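Local coordinates for SnoaL-like domain-containing protein (Kribbella flavida, PDB 4LMI) that is of unknown function but, as a SnoaL-like member of the NTF2 clan, is putatively a ketosteroid isomerase, at residues Q59-R71 against A79-R91. Numbering follows the deposited sequence. Where two conformers were deposited one is given.
Sequences QEYPGDWQLTVTR and AAVSVNLTLGDER
The guanidinium of R71 meets S82 at its edge: NH1 donates to S82 OG over 3.0 Å, with OG only 10° out of the plane. CG of R71 stands beside its backbone N (chi1 -57°) and the chain then runs extended, so its first carbons pass along that hydroxyl before the planar group turns in. At the Y61 ring, P62 CD covers one face toward the rim, while L87 CD1 approaches CE1 obliquely at 3.7 Å. S82 OG also donates to T70 OG1 (2.7 Å), which in turn gives its proton to a water held by N84 OD1; that OD1 also accepts from R135 N, and N84 ND2 bonds to L133 O. These bonds gather at a classic beta bulge, a local slip in antiparallel register: T70 and R71 both face S82, and S82 O takes a straight bond from T70 N (2.8 Å, 175°) and a weak one from R71 N. With an alanine at R71, S82 OG would probably lose its charged donor and D134 its salt-bridge mate. Before the bulge, regular pairs Q66–T86 and T68–N84 are hydrogen-bonded, and V69 CG2 meets V83 CG1 at 4.0 Å on the face shared with L67 and L85. The hairpin of strands 65-75 and 78-87 forms one margin of the chain's curved sheet: helix 6-22 covers V69 and V81 through F18, strand 90-101 pairs along the far side of 78-87, and F97 of the second subunit makes a cation-pi contact with R71.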
# COMPACT_ATOMS: atom_id res chain seq x y z
N GLN B 59 17.28 -2.17 14.73
CA GLN B 59 18.03 -1.66 15.89
C GLN B 59 19.12 -0.66 15.51
O GLN B 59 19.39 0.29 16.26
CB GLN B 59 18.61 -2.82 16.69
CG GLN B 59 17.58 -3.66 17.43
CD GLN B 59 18.16 -4.91 18.07
OE1 GLN B 59 19.11 -5.49 17.55
NE2 GLN B 59 17.60 -5.32 19.19
N GLU B 60 19.75 -0.87 14.36
CA GLU B 60 20.83 -0.00 13.89
C GLU B 60 20.34 1.26 13.18
O GLU B 60 21.15 2.11 12.80
CB GLU B 60 21.78 -0.77 12.96
CG GLU B 60 22.65 -1.79 13.67
CD GLU B 60 23.54 -2.56 12.71
OE1 GLU B 60 23.73 -2.11 11.56
OE2 GLU B 60 24.05 -3.62 13.11
N TYR B 61 19.02 1.39 13.02
CA TYR B 61 18.47 2.51 12.26
C TYR B 61 18.62 3.85 12.98
O TYR B 61 18.15 4.01 14.11
CB TYR B 61 17.00 2.27 11.88
CG TYR B 61 16.59 3.09 10.69
CD1 TYR B 61 16.12 4.39 10.84
CD2 TYR B 61 16.71 2.58 9.39
CE1 TYR B 61 15.76 5.16 9.75
CE2 TYR B 61 16.34 3.34 8.29
CZ TYR B 61 15.88 4.62 8.47
OH TYR B 61 15.52 5.39 7.39
N PRO B 62 19.29 4.82 12.31
CA PRO B 62 19.62 6.11 12.92
C PRO B 62 18.44 7.09 12.99
O PRO B 62 17.47 6.94 12.25
CB PRO B 62 20.72 6.66 12.01
CG PRO B 62 20.44 6.05 10.68
CD PRO B 62 19.82 4.70 10.94
N GLY B 63 18.55 8.09 13.87
CA GLY B 63 17.54 9.15 13.96
C GLY B 63 16.35 8.80 14.83
O GLY B 63 16.21 7.67 15.31
N ASP B 64 15.47 9.79 15.03
CA ASP B 64 14.33 9.67 15.93
C ASP B 64 13.02 9.69 15.14
O ASP B 64 12.47 10.76 14.84
CB ASP B 64 14.36 10.79 16.98
CG ASP B 64 13.20 10.71 17.97
OD1 ASP B 64 12.81 9.59 18.36
OD2 ASP B 64 12.69 11.78 18.36
N TRP B 65 12.54 8.50 14.80
CA TRP B 65 11.34 8.34 13.97
C TRP B 65 10.15 7.91 14.77
O TRP B 65 10.28 7.36 15.86
CB TRP B 65 11.61 7.34 12.85
CG TRP B 65 12.11 6.02 13.36
CD1 TRP B 65 13.44 5.61 13.48
CD2 TRP B 65 11.31 4.89 13.86
NE1 TRP B 65 13.51 4.34 14.00
CE2 TRP B 65 12.27 3.85 14.25
CE3 TRP B 65 9.95 4.65 14.02
CZ2 TRP B 65 11.86 2.64 14.77
CZ3 TRP B 65 9.55 3.42 14.54
CH2 TRP B 65 10.49 2.44 14.91
N GLN B 66 8.96 8.16 14.22
CA GLN B 66 7.71 7.84 14.89
C GLN B 66 6.69 7.43 13.84
O GLN B 66 6.60 8.05 12.78
CB GLN B 66 7.21 9.06 15.67
CG GLN B 66 6.03 8.79 16.60
CD GLN B 66 6.42 8.07 17.87
OE1 GLN B 66 5.63 7.31 18.44
NE2 GLN B 66 7.65 8.29 18.34
N LEU B 67 5.92 6.38 14.13
CA LEU B 67 4.85 5.97 13.22
C LEU B 67 3.49 5.93 13.91
O LEU B 67 3.40 5.70 15.12
CB LEU B 67 5.17 4.65 12.52
CG LEU B 67 5.46 3.37 13.31
CD1 LEU B 67 4.17 2.62 13.62
CD2 LEU B 67 6.40 2.48 12.52
N THR B 68 2.45 6.17 13.12
CA THR B 68 1.07 6.07 13.56
C THR B 68 0.32 5.32 12.48
O THR B 68 0.32 5.73 11.32
CB THR B 68 0.43 7.45 13.77
OG1 THR B 68 1.22 8.21 14.69
CG2 THR B 68 -0.99 7.33 14.32
N VAL B 69 -0.30 4.20 12.85
CA VAL B 69 -1.09 3.41 11.91
C VAL B 69 -2.34 4.20 11.49
O VAL B 69 -3.06 4.74 12.34
CB VAL B 69 -1.49 2.05 12.51
CG1 VAL B 69 -2.49 1.33 11.61
CG2 VAL B 69 -0.25 1.18 12.75
N THR B 70 -2.58 4.29 10.18
CA THR B 70 -3.73 5.03 9.64
C THR B 70 -4.79 4.11 9.03
O THR B 70 -5.98 4.43 9.05
CB THR B 70 -3.30 6.09 8.61
OG1 THR B 70 -2.41 5.49 7.65
CG2 THR B 70 -2.59 7.24 9.30
N ARG B 71 -4.34 2.99 8.48
CA ARG B 71 -5.24 1.94 7.99
C ARG B 71 -4.63 0.61 8.34
O ARG B 71 -3.41 0.45 8.32
CB ARG B 71 -5.41 2.00 6.47
CG ARG B 71 -5.92 3.31 5.90
CD ARG B 71 -5.98 3.22 4.39
NE ARG B 71 -6.29 4.49 3.74
CZ ARG B 71 -5.42 5.48 3.54
NH1 ARG B 71 -4.16 5.37 3.95
NH2 ARG B 71 -5.82 6.59 2.93
N ALA B 79 -1.88 -8.94 5.60
CA ALA B 79 -2.25 -7.62 6.10
C ALA B 79 -1.68 -6.53 5.20
O ALA B 79 -0.62 -6.70 4.59
CB ALA B 79 -1.76 -7.42 7.54
N ALA B 80 -2.40 -5.41 5.10
CA ALA B 80 -1.87 -4.20 4.47
C ALA B 80 -2.08 -3.07 5.46
O ALA B 80 -3.19 -2.87 5.96
CB ALA B 80 -2.57 -3.91 3.16
N VAL B 81 -1.01 -2.35 5.76
CA VAL B 81 -1.05 -1.33 6.80
C VAL B 81 -0.43 -0.06 6.24
O VAL B 81 0.66 -0.09 5.67
CB VAL B 81 -0.27 -1.78 8.05
CG1 VAL B 81 -0.37 -0.75 9.16
CG2 VAL B 81 -0.74 -3.15 8.54
N SER B 82 -1.14 1.06 6.37
CA SER B 82 -0.52 2.34 6.08
C SER B 82 -0.19 3.03 7.38
O SER B 82 -0.92 2.89 8.37
CB SER B 82 -1.40 3.22 5.18
OG SER B 82 -2.63 3.52 5.81
N VAL B 83 0.92 3.75 7.39
CA VAL B 83 1.37 4.50 8.55
C VAL B 83 1.77 5.92 8.14
O VAL B 83 2.27 6.14 7.02
CB VAL B 83 2.56 3.82 9.28
CG1 VAL B 83 2.17 2.43 9.78
CG2 VAL B 83 3.80 3.75 8.39
N ASN B 84 1.52 6.87 9.03
CA ASN B 84 2.18 8.17 8.94
C ASN B 84 3.50 8.09 9.69
O ASN B 84 3.53 7.75 10.87
CB ASN B 84 1.30 9.29 9.49
CG ASN B 84 0.21 9.70 8.53
OD1 ASN B 84 0.29 9.45 7.32
ND2 ASN B 84 -0.83 10.34 9.05
N LEU B 85 4.58 8.36 8.98
CA LEU B 85 5.91 8.33 9.55
C LEU B 85 6.49 9.74 9.63
O LEU B 85 6.43 10.49 8.66
CB LEU B 85 6.83 7.44 8.71
CG LEU B 85 8.30 7.31 9.14
CD1 LEU B 85 8.45 6.50 10.42
CD2 LEU B 85 9.13 6.70 8.03
N THR B 86 7.01 10.08 10.81
CA THR B 86 7.86 11.24 10.96
C THR B 86 9.27 10.68 11.04
O THR B 86 9.63 10.02 12.02
CB THR B 86 7.51 12.05 12.23
OG1 THR B 86 6.11 12.35 12.22
CG2 THR B 86 8.30 13.34 12.29
N LEU B 87 10.05 10.91 9.98
CA LEU B 87 11.41 10.40 9.89
C LEU B 87 12.36 11.59 9.91
O LEU B 87 12.60 12.23 8.88
CB LEU B 87 11.60 9.58 8.60
CG LEU B 87 12.93 8.88 8.33
CD1 LEU B 87 13.11 7.66 9.22
CD2 LEU B 87 13.04 8.48 6.86
N GLY B 88 12.89 11.88 11.10
CA GLY B 88 13.70 13.08 11.32
C GLY B 88 12.81 14.30 11.26
O GLY B 88 12.00 14.54 12.16
N ASP B 89 12.96 15.07 10.18
CA ASP B 89 12.17 16.28 9.95
C ASP B 89 11.15 16.07 8.83
O ASP B 89 10.32 16.94 8.57
CB ASP B 89 13.09 17.45 9.59
CG ASP B 89 13.92 17.20 8.35
OD1 ASP B 89 13.94 16.05 7.87
OD2 ASP B 89 14.55 18.15 7.85
N GLU B 90 11.22 14.91 8.18
CA GLU B 90 10.37 14.60 7.04
C GLU B 90 9.08 13.88 7.44
O GLU B 90 9.09 12.98 8.28
CB GLU B 90 11.15 13.77 6.02
CG GLU B 90 10.44 13.57 4.69
CD GLU B 90 11.33 12.99 3.62
OE1 GLU B 90 12.43 13.53 3.38
OE2 GLU B 90 10.93 11.98 3.00
N ARG B 91 7.97 14.30 6.83
CA ARG B 91 6.69 13.63 6.96
C ARG B 91 6.53 12.68 5.77
O ARG B 91 6.57 13.10 4.61
CB ARG B 91 5.54 14.64 7.04
CG ARG B 91 5.69 15.65 8.17
CD ARG B 91 4.88 15.27 9.40
NE ARG B 91 3.58 15.94 9.40
CZ ARG B 91 2.61 15.70 10.29
NH1 ARG B 91 2.77 14.80 11.23
NH2 ARG B 91 1.46 16.36 10.20
O HOH W 1 3.74 9.43 13.32
O HOH W 2 -0.93 7.07 6.26